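Local atomic coordinates of endo-1,4-beta-xylanase (Pseudoalteromonas haloplanktis, PDB entry 1H12), a protein that hydrolyses internal beta-1,4-xylosidic linkages of xylan as a cold-adapted glycoside hydrolase of family 8. Residues Asp281-Ile286 and Tyr380-Leu385; Ala340-Lys345 and Trp369-Pro374. All blocks are in the same frame, centred on the assembly; numbering follows the deposited sequence.

Overall arrangement
Both contacts sit in the helical barrel characteristic of family 8 glycoside hydrolases, with centres about 11 Å apart. Along the chain the order is 281-286, 340-345, 369-374 and 380-385, so interaction 1 joins the outer pair and interaction 2 the inner pair. Interaction 1 is buried between the starts of helices 283-296 and 379-392; interaction 2, nearer the surface, sets the start of helix 342-351 against the loop leading into helix 379-392. They meet directly: Leu-385 CD1 lies 3.5 Å from Gly-343 O, and Trp-283 packs on Gln-344. Asn-382 of the first and Gly-341 and Glu-342 of the second line the same xylose pocket, which therefore draws on two helix starts.

Interaction 1. Residues Asp281-Ile286 and Tyr380-Leu385; sequences DAWRVI and YYNGSL. With XYP (beta-D-xylopyranose), chain B.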
ATOM      1  N   ASP A 281      -6.324  -7.427   1.128  1.00  8.40           N
ATOM      2  CA  ASP A 281      -6.385  -6.013   0.847  1.00  7.85           C
ATOM      3  C   ASP A 281      -6.717  -5.229   2.128  1.00  7.86           C
ATOM      4  O   ASP A 281      -6.076  -4.236   2.453  1.00  7.98           O
ATOM      5  CB  ASP A 281      -7.412  -5.665  -0.225  1.00  7.90           C
ATOM      6  CG  ASP A 281      -6.901  -5.700  -1.630  1.00 11.99           C
ATOM      7  OD1 ASP A 281      -5.696  -6.097  -1.830  1.00 16.81           O
ATOM      8  OD2 ASP A 281      -7.608  -5.309  -2.570  1.00 10.69           O
ATOM      9  N   ALA A 282      -7.749  -5.691   2.831  1.00  7.55           N
ATOM     10  CA  ALA A 282      -8.234  -4.984   4.003  1.00  7.33           C
ATOM     11  C   ALA A 282      -7.191  -4.798   5.055  1.00  7.14           C
ATOM     12  O   ALA A 282      -7.255  -3.833   5.828  1.00  7.46           O
ATOM     13  CB  ALA A 282      -9.478  -5.644   4.544  1.00  7.80           C
ATOM     14  N   TRP A 283      -6.205  -5.686   5.146  1.00  7.22           N
ATOM     15  CA  TRP A 283      -5.106  -5.528   6.081  1.00  7.80           C
ATOM     16  C   TRP A 283      -4.521  -4.120   6.025  1.00  7.52           C
ATOM     17  O   TRP A 283      -4.068  -3.594   7.040  1.00  8.14           O
ATOM     18  CB  TRP A 283      -3.930  -6.452   5.814  1.00  8.44           C
ATOM     19  CG  TRP A 283      -4.125  -7.934   5.977  1.00  7.60           C
ATOM     20  CD1 TRP A 283      -5.229  -8.629   6.401  1.00  8.04           C
ATOM     21  CD2 TRP A 283      -3.131  -8.912   5.676  1.00  8.24           C
ATOM     22  NE1 TRP A 283      -4.955  -9.964   6.380  1.00  8.46           N
ATOM     23  CE2 TRP A 283      -3.679 -10.156   5.922  1.00  8.44           C
ATOM     24  CE3 TRP A 283      -1.808  -8.836   5.223  1.00  9.10           C
ATOM     25  CZ2 TRP A 283      -2.949 -11.306   5.703  1.00 11.59           C
ATOM     26  CZ3 TRP A 283      -1.095  -9.950   5.022  1.00 11.10           C
ATOM     27  CH2 TRP A 283      -1.664 -11.178   5.236  1.00 12.22           C
ATOM     28  N   ARG A 284      -4.431  -3.579   4.808  1.00  6.96           N
ATOM     29  CA  ARG A 284      -3.720  -2.329   4.615  1.00  7.27           C
ATOM     30  C   ARG A 284      -4.501  -1.107   5.061  1.00  7.28           C
ATOM     31  O   ARG A 284      -3.914  -0.034   5.149  1.00  7.89           O
ATOM     32  CB  ARG A 284      -3.336  -2.166   3.111  1.00  8.18           C
ATOM     33  CG  ARG A 284      -2.440  -3.271   2.602  1.00  8.90           C
ATOM     34  CD  ARG A 284      -1.814  -2.954   1.262  1.00  8.93           C
ATOM     35  NE  ARG A 284      -2.715  -2.743   0.129  1.00  8.34           N
ATOM     36  CZ  ARG A 284      -3.198  -3.700  -0.640  1.00  7.89           C
ATOM     37  NH1 ARG A 284      -3.065  -4.956  -0.315  1.00  9.72           N
ATOM     38  NH2 ARG A 284      -3.783  -3.395  -1.748  1.00  9.28           N
ATOM     39  N   VAL A 285      -5.786  -1.246   5.307  1.00  6.98           N
ATOM     40  CA  VAL A 285      -6.590  -0.077   5.635  1.00  7.37           C
ATOM     41  C   VAL A 285      -6.083   0.625   6.883  1.00  7.44           C
ATOM     42  O   VAL A 285      -5.831   1.836   6.843  1.00  7.86           O
ATOM     43  CB  VAL A 285      -8.072  -0.407   5.736  1.00  7.31           C
ATOM     44  CG1 VAL A 285      -8.866   0.817   6.127  1.00  8.52           C
ATOM     45  CG2 VAL A 285      -8.617  -0.988   4.439  1.00  7.99           C
ATOM     46  N   ILE A 286      -5.933  -0.077   8.008  1.00  7.56           N
ATOM     47  CA  ILE A 286      -5.480   0.639   9.192  1.00  7.78           C
ATOM     48  C   ILE A 286      -4.004   1.074   9.095  1.00  7.89           C
ATOM     49  O   ILE A 286      -3.613   2.046   9.729  1.00  8.16           O
ATOM     50  CB  ILE A 286      -5.821  -0.032  10.512  1.00  8.72           C
ATOM     51  CG1 ILE A 286      -5.094  -1.380  10.729  1.00  8.43           C
ATOM     52  CG2 ILE A 286      -7.343  -0.133  10.663  1.00  9.21           C
ATOM     53  CD1 ILE A 286      -5.293  -1.945  12.138  1.00  9.65           C
ATOM     54  N   TYR A 380       6.126 -12.730  -0.857  1.00  9.41           N
ATOM     55  CA  TYR A 380       5.779 -11.537  -1.650  1.00  8.68           C
ATOM     56  C   TYR A 380       4.946 -10.576  -0.878  1.00  8.97           C
ATOM     57  O   TYR A 380       5.262  -9.413  -0.740  1.00 10.65           O
ATOM     58  CB  TYR A 380       5.097 -11.943  -2.964  1.00  9.25           C
ATOM     59  CG  TYR A 380       4.348 -10.768  -3.590  1.00  9.18           C
ATOM     60  CD1 TYR A 380       4.992  -9.791  -4.289  1.00 10.04           C
ATOM     61  CD2 TYR A 380       2.973 -10.685  -3.466  1.00  9.85           C
ATOM     62  CE1 TYR A 380       4.303  -8.714  -4.823  1.00 10.02           C
ATOM     63  CE2 TYR A 380       2.261  -9.600  -4.006  1.00  9.09           C
ATOM     64  CZ  TYR A 380       2.954  -8.603  -4.671  1.00  8.62           C
ATOM     65  OH  TYR A 380       2.286  -7.512  -5.213  1.00  9.86           O
ATOM     66  N   TYR A 381       3.805 -11.021  -0.394  1.00 10.21           N
ATOM     67  CA  TYR A 381       2.924 -10.028   0.192  1.00 11.29           C
ATOM     68  C   TYR A 381       3.400  -9.699   1.606  1.00 11.31           C
ATOM     69  O   TYR A 381       3.489  -8.472   1.983  1.00 12.56           O
ATOM     70  CB  TYR A 381       1.487 -10.397   0.114  1.00 12.50           C
ATOM     71  CG  TYR A 381       0.483  -9.345   0.581  1.00 12.22           C
ATOM     72  CD1 TYR A 381       0.516  -8.059   0.149  1.00 14.44           C
ATOM     73  CD2 TYR A 381      -0.535  -9.640   1.480  1.00 11.62           C
ATOM     74  CE1 TYR A 381      -0.347  -7.104   0.627  1.00 14.50           C
ATOM     75  CE2 TYR A 381      -1.445  -8.770   1.856  1.00 12.48           C
ATOM     76  CZ  TYR A 381      -1.346  -7.427   1.453  1.00 11.93           C
ATOM     77  OH  TYR A 381      -2.195  -6.430   1.904  1.00 10.91           O
ATOM     78  N   ASN A 382       3.805 -10.732   2.368  1.00  9.73           N
ATOM     79  CA  ASN A 382       4.368 -10.488   3.696  1.00  9.63           C
ATOM     80  C   ASN A 382       5.596  -9.606   3.668  1.00  8.38           C
ATOM     81  O   ASN A 382       5.723  -8.686   4.469  1.00  9.14           O
ATOM     82  CB  ASN A 382       4.660 -11.802   4.398  1.00  9.95           C
ATOM     83  CG  ASN A 382       3.375 -12.538   4.820  1.00 11.80           C
ATOM     84  OD1 ASN A 382       3.260 -13.785   4.551  1.00 17.48           O
ATOM     85  ND2 ASN A 382       2.503 -11.896   5.445  1.00 10.23           N
ATOM     86  N   GLY A 383       6.517  -9.885   2.760  1.00  8.58           N
ATOM     87  CA  GLY A 383       7.759  -9.177   2.667  1.00  8.38           C
ATOM     88  C   GLY A 383       7.601  -7.765   2.115  1.00  7.90           C
ATOM     89  O   GLY A 383       8.308  -6.852   2.545  1.00  8.24           O
ATOM     90  N   SER A 384       6.674  -7.565   1.177  1.00  8.04           N
ATOM     91  CA  SER A 384       6.459  -6.232   0.656  1.00  8.29           C
ATOM     92  C   SER A 384       5.922  -5.304   1.756  1.00  7.66           C
ATOM     93  O   SER A 384       6.351  -4.157   1.890  1.00  8.38           O
ATOM     94  CB  SER A 384       5.483  -6.275  -0.493  1.00  8.65           C
ATOM     95  OG  SER A 384       5.999  -6.891  -1.653  1.00  9.42           O
ATOM     96  N   LEU A 385       4.949  -5.792   2.525  1.00  8.00           N
ATOM     97  CA  LEU A 385       4.423  -4.998   3.623  1.00  8.14           C
ATOM     98  C   LEU A 385       5.428  -4.819   4.722  1.00  8.06           C
ATOM     99  O   LEU A 385       5.472  -3.754   5.356  1.00  8.79           O
ATOM    100  CB  LEU A 385       3.145  -5.613   4.184  1.00  8.87           C
ATOM    101  CG  LEU A 385       1.929  -5.512   3.277  1.00 10.29           C
ATOM    102  CD1 LEU A 385       0.711  -6.192   3.944  1.00 14.15           C
ATOM    103  CD2 LEU A 385       1.600  -4.118   2.913  1.00 15.97           C
TER
HETATM  104  O1  XYP B 501       4.770 -17.979   6.347  0.65 33.23           O
HETATM  105  C1  XYP B 501       3.332 -18.027   6.299  0.65 32.06           C
HETATM  106  C2  XYP B 501       2.821 -16.696   6.086  0.65 28.91           C
HETATM  107  C3  XYP B 501       1.344 -16.609   5.981  0.65 25.34           C
HETATM  108  C4  XYP B 501       0.797 -17.802   5.180  0.65 29.72           C
HETATM  109  C5  XYP B 501       1.436 -19.112   5.604  0.65 31.37           C
HETATM  110  O2  XYP B 501       3.277 -15.729   7.035  0.65 30.33           O
HETATM  111  O3  XYP B 501       0.935 -15.343   5.466  0.65 19.84           O
HETATM  112  O4  XYP B 501      -0.603 -17.871   5.188  0.65 32.92           O
HETATM  113  O5  XYP B 501       2.860 -18.977   5.535  0.65 30.28           O
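Tyr-381 and Arg-284 are brought together by two torsions: the tyrosine CG stands anti to its backbone N (chi1 -174°), sending the ring out from helix 379-392, while the arginine chain bends at chi3, placing NE so that the guanidinium can turn back to the phenol. Arg-284 NH1 donates to Tyr-381 OH over 2.8 Å, with an N-H...O angle of 151°. The oxygen lies in the guanidinium plane, at its edge, and the guanidinium stands nearly upright to the tyrosine ring. Tyr-381 OH in turn donates to the backbone carbonyl of Phe-280, so the hydroxyl is held by two partners and its proton has a defined direction.

Trp-283 packs beside the same ring. Its six-membered ring runs close to parallel with the tyrosine (21° between planes), but the centroids are 5.1 Å apart and the rings barely overlap; Trp-283 CE3 and Tyr-381 CE2 come within 3.4 Å. Leu-385 touches both rings: its CD1 meets the edge of the indole, 3.9 Å from Trp-283 CE3, and lies over one face of Tyr-381, toward the rim. Its other methyl, CD2, rests 4.0 Å from Arg-284 CD. The indole NE1 is held by the Gln-327 carbonyl, and Gln-327 also binds the xylose. Asn-382, the residue after Tyr-381, turns its side chain to the sugar.

Within its own segment Arg-284 NH1 forms a salt bridge to Asp-281 OD1 at 3.2 Å, through weak hydrogen bonds, and its NH2 makes salt bridges to Glu-78 and Asp-144. Gathered among three carboxylates and pinned by a phenol, the guanidinium would probably offset part of the negative charge round it, and its bond to Tyr-381 may polarise the O-H held by Phe-280.

Interaction 2. Residues Ala340-Lys345 and Trp369-Pro374; sequences AGEGQK and WSLSQP
The side chains of Glu-342 and Pro-374 run antiparallel, side by side, where the first turn of helix 342-351, with Gly-341 as its N-cap, meets the loop before helix 379-392 in the (alpha/alpha)6 barrel. The contact is apolar along the stem of the glutamate: its CB lies 3.7 Å from Pro-374 CG, and CG and CD follow close to that same ring carbon. Leu-371 crosses the glutamate obliquely, laying CD1 3.8 Å from Glu-342 CB, so the stem is gripped between leucine methyl and proline ring. The second leucine methyl, CD2, reaches 4.2 Å to CD of Lys-345, whose extended chain passes it at a slant one helical turn further on.

The glutamate bends at chi2 (92°), which swings CD out of the extended course. Gly-341 and Glu-342 both line the xylose pocket, and Glu-342 also touches Asn-382 of helix 379-392, so the residue that lines the pocket meets the loop through its aliphatic part. Direct hydrogen bonds between the segments are absent; instead one water donates to both sides. Its oxygen lies 2.6 Å from Glu-342 OE2. The same water oxygen lies 2.8 Å from Ser-372 O.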
ATOM      1  N   ALA A 340      -2.102 -14.771  11.552  1.00  9.96           N
ATOM      2  CA  ALA A 340      -1.490 -13.594  10.950  1.00 10.19           C
ATOM      3  C   ALA A 340      -0.053 -13.853  10.600  1.00 11.92           C
ATOM      4  O   ALA A 340       0.744 -14.266  11.413  1.00 14.92           O
ATOM      5  CB  ALA A 340      -1.536 -12.446  11.903  1.00 11.12           C
ATOM      6  N   GLY A 341       0.303 -13.480   9.413  1.00 14.25           N
ATOM      7  CA  GLY A 341       1.724 -13.489   9.029  1.00 16.81           C
ATOM      8  C   GLY A 341       2.390 -12.143   9.192  1.00 12.69           C
ATOM      9  O   GLY A 341       1.862 -11.222   9.801  1.00 13.94           O
ATOM     10  N   GLU A 342       3.581 -12.061   8.659  1.00 11.42           N
ATOM     11  CA  GLU A 342       4.399 -10.916   8.911  1.00 10.83           C
ATOM     12  C   GLU A 342       3.815  -9.644   8.326  1.00  9.66           C
ATOM     13  O   GLU A 342       3.949  -8.570   8.902  1.00  9.86           O
ATOM     14  CB  GLU A 342       5.825 -11.095   8.401  1.00 11.19           C
ATOM     15  CG  GLU A 342       6.568 -12.319   8.943  1.00 13.18           C
ATOM     16  CD  GLU A 342       6.448 -13.538   8.112  1.00 14.46           C
ATOM     17  OE1 GLU A 342       5.530 -13.633   7.274  1.00 15.41           O
ATOM     18  OE2 GLU A 342       7.318 -14.432   8.278  1.00 19.19           O
ATOM     19  N   GLY A 343       3.190  -9.755   7.146  1.00  9.60           N
ATOM     20  CA  GLY A 343       2.666  -8.557   6.496  1.00 10.01           C
ATOM     21  C   GLY A 343       1.498  -7.944   7.253  1.00  8.88           C
ATOM     22  O   GLY A 343       1.356  -6.730   7.313  1.00  9.59           O
ATOM     23  N   GLN A 344       0.651  -8.806   7.813  1.00  8.92           N
ATOM     24  CA  GLN A 344      -0.477  -8.337   8.590  1.00  8.68           C
ATOM     25  C   GLN A 344       0.011  -7.688   9.864  1.00  8.56           C
ATOM     26  O   GLN A 344      -0.471  -6.609  10.280  1.00  8.97           O
ATOM     27  CB  GLN A 344      -1.437  -9.495   8.832  1.00  8.53           C
ATOM     28  CG  GLN A 344      -2.766  -9.101   9.401  1.00  8.50           C
ATOM     29  CD  GLN A 344      -3.655 -10.257   9.693  1.00  8.96           C
ATOM     30  OE1 GLN A 344      -3.257 -11.417   9.491  1.00 10.15           O
ATOM     31  NE2 GLN A 344      -4.870  -9.968  10.200  1.00  9.21           N
ATOM     32  N   LYS A 345       0.982  -8.333  10.531  1.00  8.44           N
ATOM     33  CA  LYS A 345       1.568  -7.744  11.716  1.00  8.79           C
ATOM     34  C   LYS A 345       2.263  -6.411  11.403  1.00  8.50           C
ATOM     35  O   LYS A 345       2.212  -5.483  12.209  1.00  9.28           O
ATOM     36  CB  LYS A 345       2.548  -8.726  12.342  1.00  9.58           C
ATOM     37  CG  LYS A 345       1.894  -9.932  12.928  1.00 10.28           C
ATOM     38  CD  LYS A 345       2.868 -10.949  13.499  1.00 12.31           C
ATOM     39  CE  LYS A 345       2.161 -12.062  14.279  1.00 16.06           C
ATOM     40  NZ  LYS A 345       3.118 -13.150  14.658  1.00 17.78           N
ATOM     41  N   TRP A 369       8.320  -6.203  15.622  1.00 12.47           N
ATOM     42  CA  TRP A 369       9.740  -5.970  15.723  1.00 12.07           C
ATOM     43  C   TRP A 369      10.518  -7.254  16.037  1.00 13.56           C
ATOM     44  O   TRP A 369      11.709  -7.354  15.681  1.00 14.38           O
ATOM     45  CB  TRP A 369      10.031  -4.912  16.792  1.00 13.65           C
ATOM     46  CG  TRP A 369      11.401  -4.279  16.718  1.00 13.94           C
ATOM     47  CD1 TRP A 369      12.454  -4.519  17.518  1.00 16.00           C
ATOM     48  CD2 TRP A 369      11.836  -3.348  15.745  1.00 13.87           C
ATOM     49  NE1 TRP A 369      13.522  -3.761  17.114  1.00 15.91           N
ATOM     50  CE2 TRP A 369      13.172  -3.049  16.020  1.00 14.32           C
ATOM     51  CE3 TRP A 369      11.223  -2.749  14.631  1.00 14.42           C
ATOM     52  CZ2 TRP A 369      13.878  -2.129  15.321  1.00 16.06           C
ATOM     53  CZ3 TRP A 369      11.918  -1.840  13.920  1.00 15.10           C
ATOM     54  CH2 TRP A 369      13.271  -1.551  14.230  1.00 16.62           C
ATOM     55  N   SER A 370       9.864  -8.233  16.632  1.00 13.97           N
ATOM     56  CA  SER A 370      10.521  -9.487  16.928  1.00 14.92           C
ATOM     57  C   SER A 370      10.576 -10.425  15.763  1.00 14.31           C
ATOM     58  O   SER A 370      11.276 -11.430  15.810  1.00 16.12           O
ATOM     59  CB  SER A 370       9.812 -10.163  18.090  1.00 17.42           C
ATOM     60  OG  SER A 370       8.543 -10.629  17.682  1.00 22.99           O
ATOM     61  N   LEU A 371       9.894 -10.114  14.662  1.00 13.55           N
ATOM     62  CA  LEU A 371       9.885 -11.011  13.518  1.00 12.23           C
ATOM     63  C   LEU A 371      11.210 -11.031  12.793  1.00 12.87           C
ATOM     64  O   LEU A 371      11.892 -10.023  12.720  1.00 14.80           O
ATOM     65  CB  LEU A 371       8.882 -10.498  12.474  1.00 12.65           C
ATOM     66  CG  LEU A 371       7.403 -10.526  12.931  1.00 13.68           C
ATOM     67  CD1 LEU A 371       6.592  -9.773  11.888  1.00 14.39           C
ATOM     68  CD2 LEU A 371       6.905 -11.956  13.104  1.00 17.12           C
ATOM     69  N   SER A 372      11.516 -12.185  12.211  1.00 13.68           N
ATOM     70  CA  SER A 372      12.545 -12.148  11.170  0.50 13.68           C
ATOM     71  C   SER A 372      11.892 -11.720   9.841  1.00 12.42           C
ATOM     72  O   SER A 372      10.699 -11.924   9.576  1.00 13.48           O
ATOM     73  CB  SER A 372      13.036 -13.606  10.979  0.50 14.11           C
ATOM     74  OG  SER A 372      13.679 -14.156  12.120  0.50 14.02           O
ATOM     75  N   GLN A 373      12.726 -11.202   8.954  1.00 12.75           N
ATOM     76  CA  GLN A 373      12.242 -10.746   7.659  1.00 11.49           C
ATOM     77  C   GLN A 373      11.647 -11.920   6.906  1.00 11.11           C
ATOM     78  O   GLN A 373      12.227 -12.999   6.932  1.00 12.12           O
ATOM     79  CB  GLN A 373      13.403 -10.118   6.884  1.00 12.31           C
ATOM     80  CG  GLN A 373      12.986  -9.556   5.554  1.00 11.06           C
ATOM     81  CD  GLN A 373      14.044  -8.741   4.884  1.00 11.34           C
ATOM     82  OE1 GLN A 373      15.202  -8.700   5.370  1.00 13.21           O
ATOM     83  NE2 GLN A 373      13.694  -8.035   3.815  1.00 10.60           N
ATOM     84  N   PRO A 374      10.539 -11.734   6.208  1.00 10.52           N
ATOM     85  CA  PRO A 374       9.925 -12.856   5.506  1.00 10.55           C
ATOM     86  C   PRO A 374      10.802 -13.585   4.518  1.00 11.26           C
ATOM     87  O   PRO A 374      11.570 -12.973   3.743  1.00 11.32           O
ATOM     88  CB  PRO A 374       8.724 -12.216   4.807  1.00 10.35           C
ATOM     89  CG  PRO A 374       8.344 -11.147   5.730  1.00 11.05           C
ATOM     90  CD  PRO A 374       9.670 -10.542   6.204  1.00 10.53           C
TER
HETATM   91  O   HOH W   1       9.254 -14.250   9.956  1.00 27.34           O